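Local coordinates for regulation of enolase protein 1 (Saccharomyces cerevisiae, PDB 3O12) that functions in the galactose metabolic pathway via the GAL83 protein and may control the level of the enolase ENO1, at residues 57-61 / 108-113; 80-84 / 153-157; 122-126 / 137-141; 186-190 / 202-207. All blocks are in the same frame, centred on the assembly; numbering follows the deposited sequence.

The four contacts sample a nine-stranded and a seven-stranded antiparallel sheet packed as a beta-sandwich. Contact 4 joins the sheets through the buried interior, its centre about 8 Å from the centre of the chain. Contact 2 pairs two strands of the seven-stranded sheet and meets contact 4 where Phe-83 CE1 lies 3.8 Å from Val-186 CG2. Contact 1, on the nine-stranded sheet, lies on the other side of the strand of Met-189, whose CE is 3.8 Å from Lys-113 CB; its centre is about 17 Å from that of contact 4. Contact 3, a hairpin of the nine-stranded sheet, comes within about 4 Å of contact 1 at the nearest atoms. Ethanediol molecules, probably from the crystallisation liquor, sit at contacts 1 and 3.

Contact 1: 57-61 / 108-113; sequences TDFWR and DGHWLK. With EDO (1,2-ethanediol), chain G; EDO (1,2-ethanediol), chain H.
On the nine-stranded sheet of the beta-sandwich, Phe-59 of the short strand 59-61 meets Trp-111 and Lys-113 of strand 110-113, and Arg-61 meets the turn just before it. The strand axes pass 8.9 Å apart at 132°, and side chains bridge the gap. Trp-111 holds CG between its backbone N and carbonyl carbon (chi1 50°), which carries the indole across to the opposite strand, where its CH2 lies 3.7 Å from Phe-59 CB. The Phe-59 ring turns its edge to the indole face, the phenyl centroid 5.8 Å from that of the six-membered Trp-111 ring and the planes at 55°. Met-103 and Arg-105 of strand 102-105 pack against both side chains. Lys-113 runs fully extended beyond CG, its CD passing 4.1 Å from Phe-59 CB; its hydrogen bond to Phe-59 O and long salt bridge to Asp-58 are doubtful in detail, because NZ crowds an ethanediol in the model. A second diol, probably from the crystallisation liquor, donates from O2 to Asp-58 OD2 at 2.6 Å, and its C2 lies over one face of the Trp-60 indole. Arg-61 bends along its chain, CD coming 3.2 Å from Asp-108 O, while Gly-109 CA lies over one face of the guanidinium and NE binds Gly-132 O. A water in the guanidinium plane accepts from Arg-61 NH2 at 2.7 Å and donates to Asp-108 O at 2.9 Å.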
# COMPACT_ATOMS: atom_id res chain seq x y z
N THR A 57 12.41 7.03 -3.70
CA THR A 57 11.65 6.42 -2.62
C THR A 57 11.17 5.03 -3.05
O THR A 57 10.66 4.85 -4.16
CB THR A 57 10.46 7.31 -2.18
OG1 THR A 57 9.71 7.73 -3.33
CG2 THR A 57 10.98 8.57 -1.47
N ASP A 58 11.38 4.03 -2.19
CA ASP A 58 11.06 2.65 -2.56
C ASP A 58 10.96 1.76 -1.31
O ASP A 58 11.45 2.12 -0.24
CB ASP A 58 12.13 2.11 -3.51
CG ASP A 58 11.67 0.89 -4.33
OD1 ASP A 58 10.48 0.53 -4.28
OD2 ASP A 58 12.53 0.33 -5.04
N PHE A 59 10.33 0.60 -1.47
CA PHE A 59 10.30 -0.42 -0.43
C PHE A 59 10.67 -1.74 -1.09
O PHE A 59 9.97 -2.20 -1.99
CB PHE A 59 8.90 -0.57 0.17
CG PHE A 59 8.50 0.52 1.13
CD1 PHE A 59 9.17 0.68 2.34
CD2 PHE A 59 7.43 1.35 0.84
CE1 PHE A 59 8.78 1.68 3.24
CE2 PHE A 59 7.04 2.35 1.73
CZ PHE A 59 7.72 2.51 2.92
N TRP A 60 11.77 -2.35 -0.64
CA TRP A 60 12.21 -3.63 -1.18
C TRP A 60 13.22 -4.23 -0.22
O TRP A 60 14.01 -3.50 0.36
CB TRP A 60 12.89 -3.45 -2.55
CG TRP A 60 13.19 -4.76 -3.21
CD1 TRP A 60 14.40 -5.41 -3.27
CD2 TRP A 60 12.25 -5.60 -3.89
NE1 TRP A 60 14.26 -6.60 -3.96
CE2 TRP A 60 12.95 -6.73 -4.35
CE3 TRP A 60 10.88 -5.50 -4.16
CZ2 TRP A 60 12.32 -7.76 -5.05
CZ3 TRP A 60 10.26 -6.52 -4.87
CH2 TRP A 60 10.99 -7.64 -5.30
N ARG A 61 13.20 -5.55 -0.07
CA ARG A 61 14.22 -6.21 0.74
C ARG A 61 14.88 -7.38 0.02
O ARG A 61 14.30 -8.46 -0.09
CB ARG A 61 13.67 -6.70 2.09
CG ARG A 61 13.80 -5.69 3.21
CD ARG A 61 13.42 -6.30 4.56
NE ARG A 61 14.48 -7.10 5.17
CZ ARG A 61 15.50 -6.60 5.87
NH1 ARG A 61 16.41 -7.40 6.40
NH2 ARG A 61 15.62 -5.28 6.03
N ASP A 108 10.67 -2.99 9.65
CA ASP A 108 11.31 -2.86 8.33
C ASP A 108 11.56 -4.19 7.63
O ASP A 108 11.80 -4.23 6.41
CB ASP A 108 12.59 -2.00 8.40
CG ASP A 108 13.69 -2.64 9.22
OD1 ASP A 108 13.51 -3.78 9.70
OD2 ASP A 108 14.74 -1.99 9.39
N GLY A 109 11.47 -5.29 8.37
CA GLY A 109 11.69 -6.61 7.80
C GLY A 109 10.43 -7.40 7.52
O GLY A 109 10.48 -8.46 6.91
N HIS A 110 9.28 -6.89 7.95
CA HIS A 110 8.02 -7.62 7.83
C HIS A 110 6.92 -6.65 7.45
O HIS A 110 6.45 -5.87 8.29
CB HIS A 110 7.69 -8.35 9.13
CG HIS A 110 8.80 -9.24 9.59
ND1 HIS A 110 9.87 -8.77 10.31
CD2 HIS A 110 9.03 -10.56 9.38
CE1 HIS A 110 10.71 -9.77 10.55
NE2 HIS A 110 10.21 -10.86 10.00
N TRP A 111 6.55 -6.69 6.18
CA TRP A 111 5.55 -5.78 5.65
C TRP A 111 4.99 -6.30 4.35
O TRP A 111 5.50 -7.25 3.76
CB TRP A 111 6.12 -4.36 5.46
CG TRP A 111 7.45 -4.24 4.71
CD1 TRP A 111 8.67 -4.03 5.26
CD2 TRP A 111 7.65 -4.26 3.28
NE1 TRP A 111 9.63 -3.94 4.28
CE2 TRP A 111 9.03 -4.07 3.05
CE3 TRP A 111 6.80 -4.42 2.17
CZ2 TRP A 111 9.59 -4.05 1.77
CZ3 TRP A 111 7.36 -4.39 0.90
CH2 TRP A 111 8.74 -4.21 0.71
N LEU A 112 3.90 -5.69 3.91
CA LEU A 112 3.30 -5.97 2.62
C LEU A 112 2.92 -4.65 1.99
O LEU A 112 2.45 -3.75 2.68
CB LEU A 112 2.04 -6.83 2.79
CG LEU A 112 1.28 -7.01 1.48
CD1 LEU A 112 0.99 -8.48 1.15
CD2 LEU A 112 0.01 -6.16 1.46
N LYS A 113 3.11 -4.52 0.69
CA LYS A 113 2.58 -3.39 -0.05
C LYS A 113 1.77 -3.93 -1.22
O LYS A 113 2.07 -5.00 -1.76
CB LYS A 113 3.69 -2.44 -0.53
CG LYS A 113 4.64 -3.02 -1.56
CD LYS A 113 5.72 -2.00 -1.99
CE LYS A 113 6.65 -2.64 -3.01
NZ LYS A 113 7.64 -1.71 -3.64
C1 EDO G . 7.82 -3.75 -6.53
O1 EDO G . 6.72 -2.85 -6.65
C2 EDO G . 8.91 -3.11 -5.68
O2 EDO G . 9.17 -1.76 -6.11
C1 EDO H . 12.22 -3.98 -7.49
O1 EDO H . 12.41 -3.41 -8.79
C2 EDO H . 12.76 -3.02 -6.43
O2 EDO H . 11.96 -1.83 -6.43
O HOH W 1 14.17 -3.17 5.22

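Contact 2: 80-84 / 153-157; sequences GSAFT and TVEKG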
# COMPACT_ATOMS: atom_id res chain seq x y z
N GLY A 80 -5.07 -3.22 16.29
CA GLY A 80 -4.89 -4.33 17.21
C GLY A 80 -4.38 -5.57 16.50
O GLY A 80 -3.73 -5.49 15.45
N SER A 81 -4.71 -6.74 17.03
CA SER A 81 -4.09 -7.98 16.55
C SER A 81 -4.74 -8.57 15.31
O SER A 81 -4.24 -9.56 14.75
CB SER A 81 -4.06 -9.03 17.66
OG SER A 81 -5.37 -9.35 18.09
N ALA A 82 -5.85 -7.98 14.89
CA ALA A 82 -6.55 -8.38 13.68
C ALA A 82 -7.33 -7.17 13.18
O ALA A 82 -7.81 -6.36 13.97
CB ALA A 82 -7.50 -9.52 13.96
N PHE A 83 -7.47 -7.05 11.86
CA PHE A 83 -8.16 -5.89 11.31
C PHE A 83 -8.58 -6.11 9.86
O PHE A 83 -8.05 -6.99 9.19
CB PHE A 83 -7.24 -4.65 11.37
CG PHE A 83 -6.08 -4.71 10.41
CD1 PHE A 83 -6.21 -4.25 9.11
CD2 PHE A 83 -4.87 -5.26 10.81
CE1 PHE A 83 -5.14 -4.33 8.23
CE2 PHE A 83 -3.80 -5.34 9.94
CZ PHE A 83 -3.93 -4.88 8.65
N THR A 84 -9.53 -5.29 9.41
CA THR A 84 -9.80 -5.08 8.00
C THR A 84 -9.70 -3.58 7.72
O THR A 84 -10.27 -2.76 8.46
CB THR A 84 -11.19 -5.59 7.60
OG1 THR A 84 -11.24 -7.01 7.74
CG2 THR A 84 -11.50 -5.22 6.16
N THR A 153 -7.24 -7.59 4.90
CA THR A 153 -7.60 -8.19 6.17
C THR A 153 -6.43 -9.01 6.69
O THR A 153 -5.86 -9.81 5.95
CB THR A 153 -8.83 -9.10 6.01
OG1 THR A 153 -9.92 -8.32 5.52
CG2 THR A 153 -9.21 -9.73 7.34
N VAL A 154 -6.07 -8.81 7.95
CA VAL A 154 -5.08 -9.65 8.61
C VAL A 154 -5.70 -10.21 9.87
O VAL A 154 -6.20 -9.46 10.71
CB VAL A 154 -3.81 -8.87 9.00
CG1 VAL A 154 -2.89 -9.76 9.82
CG2 VAL A 154 -3.09 -8.37 7.75
N GLU A 155 -5.68 -11.53 10.00
CA GLU A 155 -6.26 -12.20 11.15
C GLU A 155 -5.69 -13.59 11.23
O GLU A 155 -5.54 -14.28 10.21
CB GLU A 155 -7.79 -12.27 10.99
CG GLU A 155 -8.52 -12.88 12.18
CD GLU A 155 -10.03 -12.88 11.98
OE1 GLU A 155 -10.48 -12.86 10.82
OE2 GLU A 155 -10.76 -12.92 13.00
N LYS A 156 -5.35 -14.01 12.45
CA LYS A 156 -4.84 -15.35 12.70
C LYS A 156 -3.72 -15.76 11.74
O LYS A 156 -3.69 -16.89 11.24
CB LYS A 156 -5.99 -16.37 12.66
CG LYS A 156 -7.03 -16.16 13.77
CD LYS A 156 -8.21 -17.11 13.60
CE LYS A 156 -8.92 -16.88 12.28
NZ LYS A 156 -10.10 -17.78 12.10
N GLY A 157 -2.80 -14.84 11.50
CA GLY A 157 -1.60 -15.15 10.74
C GLY A 157 -1.81 -15.29 9.25
O GLY A 157 -0.99 -15.89 8.55
O HOH W 2 -5.31 -12.29 14.77
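Phe-83 carries CG between its backbone N and carbonyl carbon (chi1 70°), a setting that swings the ring over to Val-154 on the adjoining strand. The ring's CE2 and CZ do the touching: CE2 lies 3.7 Å from Val-154 CB, and CZ is equally near Val-154 CG2, the methyl branch beside that residue's own backbone N. The two side chains approach at a slant, and Tyr-184 and Leu-159 also pack on the valine. Thr-84 and Thr-153, a non-hydrogen-bonded pair, share one rotamer, each with OG1 beside its backbone N and CG2 opposite that N. Their hydroxyls consequently meet, OG1 of Thr-84 and OG1 of Thr-153 being 2.9 Å apart in a hydrogen bond in which either may donate. Phe-83 and Val-154 form the hydrogen-bonded pair: Phe-83 N to Val-154 O and Val-154 N to Phe-83 O, both 3.0 Å, the first with an N-H...O angle of 158°. Toward the strand end, Ala-82 CB rests 3.9 Å from Glu-155 CG, and Pro-210 touches both residues. Past this pair, where both strands have given way to loops, a water bridges the chain segments, donating to Ser-81 O and accepting from Lys-156 N, each at 2.9 Å. This is regular antiparallel pairing of the neighbouring strands 83-91 and 148-155 inside the seven-stranded sheet of a beta-sandwich, with Phe-83 and Val-154 on one face and both threonines on the other.

Contact 3: 122-126 / 137-141; sequences HAMLS and STAVY. With EDO (1,2-ethanediol), chain F.
Strands 122-126 and 137-140 run antiparallel with a strong twist, their axes approaching to 4.5 Å at 138°. Leu-125 and Ala-139 form the hydrogen-bonded pair: Leu-125 N reaches Ala-139 O at 2.9 Å in a bent bond (133° at the hydrogen), and Ala-139 N returns to Leu-125 O at 3.1 Å. The ladder ends in a nearly straight bond of 3.1 Å from Tyr-141 N to Ala-123 O. These are the two arms of the beta hairpin 122-131/134-140 at the margin of the nine-stranded sheet, whose first arm also pairs with strand 110-119. Met-124, a selenomethionine, bends at chi2 and chi3 and doubles back over the second arm: SE lies 3.8 Å from Val-140 CG2, and CE comes up against the Thr-138 side chain, 3.0 Å from OG1, a tight fit whose detail is less sure. Val-140 CG2 also touches the imidazole CD2 of His-122. Where Leu-125 and Ala-139 point, Tyr-141 CD1 lies 3.9 Å from Leu-125 CB, and Val-163 of strand 158-164 packs on both Leu-125 and Tyr-141. Ser-126 OG, opposite its backbone N, shares a 2.6 Å hydrogen bond with O2 of an ethanediol and bonds Trp-136 NE1 as well.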
# COMPACT_ATOMS: atom_id res chain seq x y z
N HIS A 122 2.78 -1.91 -18.69
CA HIS A 122 1.50 -1.32 -18.33
C HIS A 122 1.36 -0.92 -16.86
O HIS A 122 2.28 -1.09 -16.06
CB HIS A 122 0.37 -2.29 -18.65
CG HIS A 122 0.59 -3.09 -19.90
ND1 HIS A 122 -0.10 -2.84 -21.07
CD2 HIS A 122 1.42 -4.13 -20.16
CE1 HIS A 122 0.30 -3.69 -22.00
NE2 HIS A 122 1.22 -4.48 -21.47
N ALA A 123 0.19 -0.39 -16.53
CA ALA A 123 -0.22 -0.25 -15.14
C ALA A 123 -0.51 -1.65 -14.62
O ALA A 123 -1.36 -2.37 -15.16
CB ALA A 123 -1.45 0.62 -15.02
N MSE A 124 0.24 -2.05 -13.60
CA MSE A 124 0.17 -3.39 -13.06
C MSE A 124 -0.46 -3.37 -11.68
O MSE A 124 -0.16 -2.49 -10.88
CB MSE A 124 1.58 -3.96 -12.93
CG MSE A 124 2.35 -3.97 -14.22
SE MSE A 124 1.82 -5.45 -15.36
CE MSE A 124 2.88 -6.85 -14.54
N LEU A 125 -1.34 -4.33 -11.42
CA LEU A 125 -1.74 -4.61 -10.05
C LEU A 125 -0.67 -5.50 -9.46
O LEU A 125 -0.40 -6.60 -9.95
CB LEU A 125 -3.11 -5.29 -9.99
CG LEU A 125 -3.70 -5.44 -8.58
CD1 LEU A 125 -3.91 -4.09 -7.93
CD2 LEU A 125 -5.00 -6.23 -8.63
N SER A 126 -0.07 -5.03 -8.38
CA SER A 126 1.15 -5.62 -7.85
C SER A 126 1.05 -5.74 -6.34
O SER A 126 0.42 -4.91 -5.67
CB SER A 126 2.33 -4.72 -8.21
OG SER A 126 3.53 -5.15 -7.61
N SER A 137 4.50 -10.23 -6.73
CA SER A 137 3.63 -10.77 -7.76
C SER A 137 2.97 -9.63 -8.51
O SER A 137 2.66 -8.60 -7.91
CB SER A 137 2.56 -11.68 -7.16
OG SER A 137 1.85 -12.35 -8.19
N THR A 138 2.76 -9.80 -9.80
CA THR A 138 2.23 -8.72 -10.60
C THR A 138 1.48 -9.24 -11.79
O THR A 138 1.74 -10.35 -12.27
CB THR A 138 3.36 -7.78 -11.05
OG1 THR A 138 2.80 -6.57 -11.60
CG2 THR A 138 4.26 -8.47 -12.09
N ALA A 139 0.54 -8.43 -12.25
CA ALA A 139 -0.23 -8.73 -13.45
C ALA A 139 -0.80 -7.44 -14.01
O ALA A 139 -1.01 -6.48 -13.28
CB ALA A 139 -1.34 -9.71 -13.12
N VAL A 140 -1.07 -7.41 -15.31
CA VAL A 140 -1.70 -6.22 -15.88
C VAL A 140 -3.05 -5.98 -15.22
O VAL A 140 -3.83 -6.91 -15.06
CB VAL A 140 -1.89 -6.38 -17.40
CG1 VAL A 140 -2.55 -5.14 -18.00
CG2 VAL A 140 -0.56 -6.66 -18.07
N TYR A 141 -3.32 -4.74 -14.82
CA TYR A 141 -4.58 -4.41 -14.16
C TYR A 141 -5.68 -4.12 -15.19
O TYR A 141 -5.48 -3.33 -16.11
CB TYR A 141 -4.42 -3.21 -13.23
CG TYR A 141 -5.66 -2.85 -12.45
CD1 TYR A 141 -6.32 -3.79 -11.66
CD2 TYR A 141 -6.18 -1.55 -12.49
CE1 TYR A 141 -7.46 -3.45 -10.94
CE2 TYR A 141 -7.31 -1.21 -11.76
CZ TYR A 141 -7.95 -2.16 -10.99
OH TYR A 141 -9.08 -1.83 -10.27
C1 EDO F . 2.84 -2.07 -4.67
O1 EDO F . 2.34 -1.42 -5.84
C2 EDO F . 3.33 -3.48 -5.00
O2 EDO F . 4.45 -3.38 -5.88

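Contact 4: 186-190 / 202-207; sequences VGPMA and FSEWSL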
# COMPACT_ATOMS: atom_id res chain seq x y z
N VAL A 186 -1.21 0.09 9.26
CA VAL A 186 -1.80 -0.05 7.94
C VAL A 186 -2.21 1.31 7.41
O VAL A 186 -2.67 2.18 8.16
CB VAL A 186 -2.99 -1.07 7.94
CG1 VAL A 186 -4.12 -0.62 8.88
CG2 VAL A 186 -3.52 -1.32 6.52
N GLY A 187 -2.05 1.52 6.11
CA GLY A 187 -2.40 2.81 5.55
C GLY A 187 -1.79 3.09 4.19
O GLY A 187 -1.08 2.25 3.62
N PRO A 188 -2.08 4.27 3.64
CA PRO A 188 -1.57 4.72 2.34
C PRO A 188 -0.06 4.53 2.17
O PRO A 188 0.73 4.78 3.07
CB PRO A 188 -1.92 6.21 2.35
CG PRO A 188 -3.17 6.24 3.13
CD PRO A 188 -2.90 5.31 4.28
N MSE A 189 0.32 4.12 0.96
CA MSE A 189 1.72 4.02 0.60
C MSE A 189 1.90 4.59 -0.80
O MSE A 189 1.03 4.44 -1.65
CB MSE A 189 2.12 2.54 0.68
CG MSE A 189 3.44 2.13 0.08
SE MSE A 189 3.44 1.80 -1.84
CE MSE A 189 1.96 0.55 -2.10
N ALA A 190 3.03 5.24 -1.05
CA ALA A 190 3.37 5.69 -2.40
C ALA A 190 4.89 5.81 -2.55
O ALA A 190 5.58 6.22 -1.61
CB ALA A 190 2.69 7.02 -2.72
N PHE A 202 -5.54 9.91 -1.32
CA PHE A 202 -6.14 8.80 -0.60
C PHE A 202 -7.38 9.29 0.14
O PHE A 202 -7.36 10.37 0.73
CB PHE A 202 -5.16 8.22 0.41
CG PHE A 202 -3.89 7.70 -0.21
CD1 PHE A 202 -3.79 6.37 -0.63
CD2 PHE A 202 -2.78 8.53 -0.37
CE1 PHE A 202 -2.61 5.89 -1.20
CE2 PHE A 202 -1.61 8.05 -0.94
CZ PHE A 202 -1.52 6.74 -1.36
N SER A 203 -8.44 8.48 0.12
CA SER A 203 -9.69 8.87 0.76
C SER A 203 -10.51 7.64 1.10
O SER A 203 -10.08 6.52 0.85
CB SER A 203 -10.49 9.81 -0.16
OG SER A 203 -10.89 9.13 -1.35
N GLU A 204 -11.69 7.84 1.67
CA GLU A 204 -12.60 6.73 1.98
C GLU A 204 -11.92 5.65 2.81
O GLU A 204 -12.08 4.45 2.56
CB GLU A 204 -13.23 6.16 0.70
CG GLU A 204 -13.95 7.25 -0.09
CD GLU A 204 -14.81 6.74 -1.22
OE1 GLU A 204 -15.07 5.52 -1.29
OE2 GLU A 204 -15.24 7.59 -2.03
N TRP A 205 -11.19 6.09 3.81
CA TRP A 205 -10.53 5.20 4.75
C TRP A 205 -11.49 4.56 5.73
O TRP A 205 -12.39 5.21 6.26
CB TRP A 205 -9.52 6.01 5.58
CG TRP A 205 -8.82 5.21 6.64
CD1 TRP A 205 -9.01 5.29 7.99
CD2 TRP A 205 -7.83 4.21 6.42
NE1 TRP A 205 -8.18 4.40 8.63
CE2 TRP A 205 -7.44 3.73 7.69
CE3 TRP A 205 -7.22 3.67 5.28
CZ2 TRP A 205 -6.48 2.73 7.85
CZ3 TRP A 205 -6.26 2.68 5.44
CH2 TRP A 205 -5.91 2.23 6.72
N SER A 206 -11.26 3.28 6.01
CA SER A 206 -12.01 2.57 7.04
C SER A 206 -11.10 1.54 7.69
O SER A 206 -10.40 0.81 6.98
CB SER A 206 -13.23 1.89 6.44
OG SER A 206 -14.06 1.32 7.45
N LEU A 207 -11.10 1.46 9.01
CA LEU A 207 -10.33 0.48 9.75
C LEU A 207 -11.18 -0.09 10.86
O LEU A 207 -11.69 0.66 11.71
CB LEU A 207 -9.06 1.10 10.32
CG LEU A 207 -8.24 0.24 11.28
CD1 LEU A 207 -7.70 -0.98 10.56
CD2 LEU A 207 -7.09 1.04 11.90
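Strands 186-190 and 202-207 run nearly antiparallel (162°) with axes 8.7 Å apart and no hydrogen bond across, so Pro-188 and Phe-202 meet through side chains, while the Trp-205 indole reaches the backbone of Val-186 and Gly-187. Pro-188 CB sits squarely over the Phe-202 ring, 3.4 Å from its centroid and 6° off the normal, a close CH-pi contact, while Pro-188 CG stands 3.7 Å from Phe-202 CG. Phe-202 CG lies beside its own backbone N, opposite the carbonyl carbon, and the ring reaches under the proline and on to the next residues: CZ comes 3.4 Å from Met-189 O, which lies near the ring plane at its edge, as does Ala-190 CB. This is the face-to-face packing of a beta-sandwich: strand 185-191 belongs to the nine-stranded sheet, strand 199-208 to the seven-stranded one, and the Phe-202 and Trp-205 rings lie between them. Trp-205, with CG opposite its backbone N (chi1 177°), drives the six-membered end of its indole at the other strand. There CH2 meets Val-186 O at 3.5 Å and Gly-187 CA at 3.7 Å, and Val-186 CG1 lies at the indole edge, in plane. The indole NE1 is satisfied elsewhere, by Thr-28 O, and Leu-30 packs against both Trp-205 and Pro-188. Val-186 CG1 also touches Leu-207 CD1 at 4.0 Å, and its side chain packs further on Phe-83 and Ala-85 of strand 83-91.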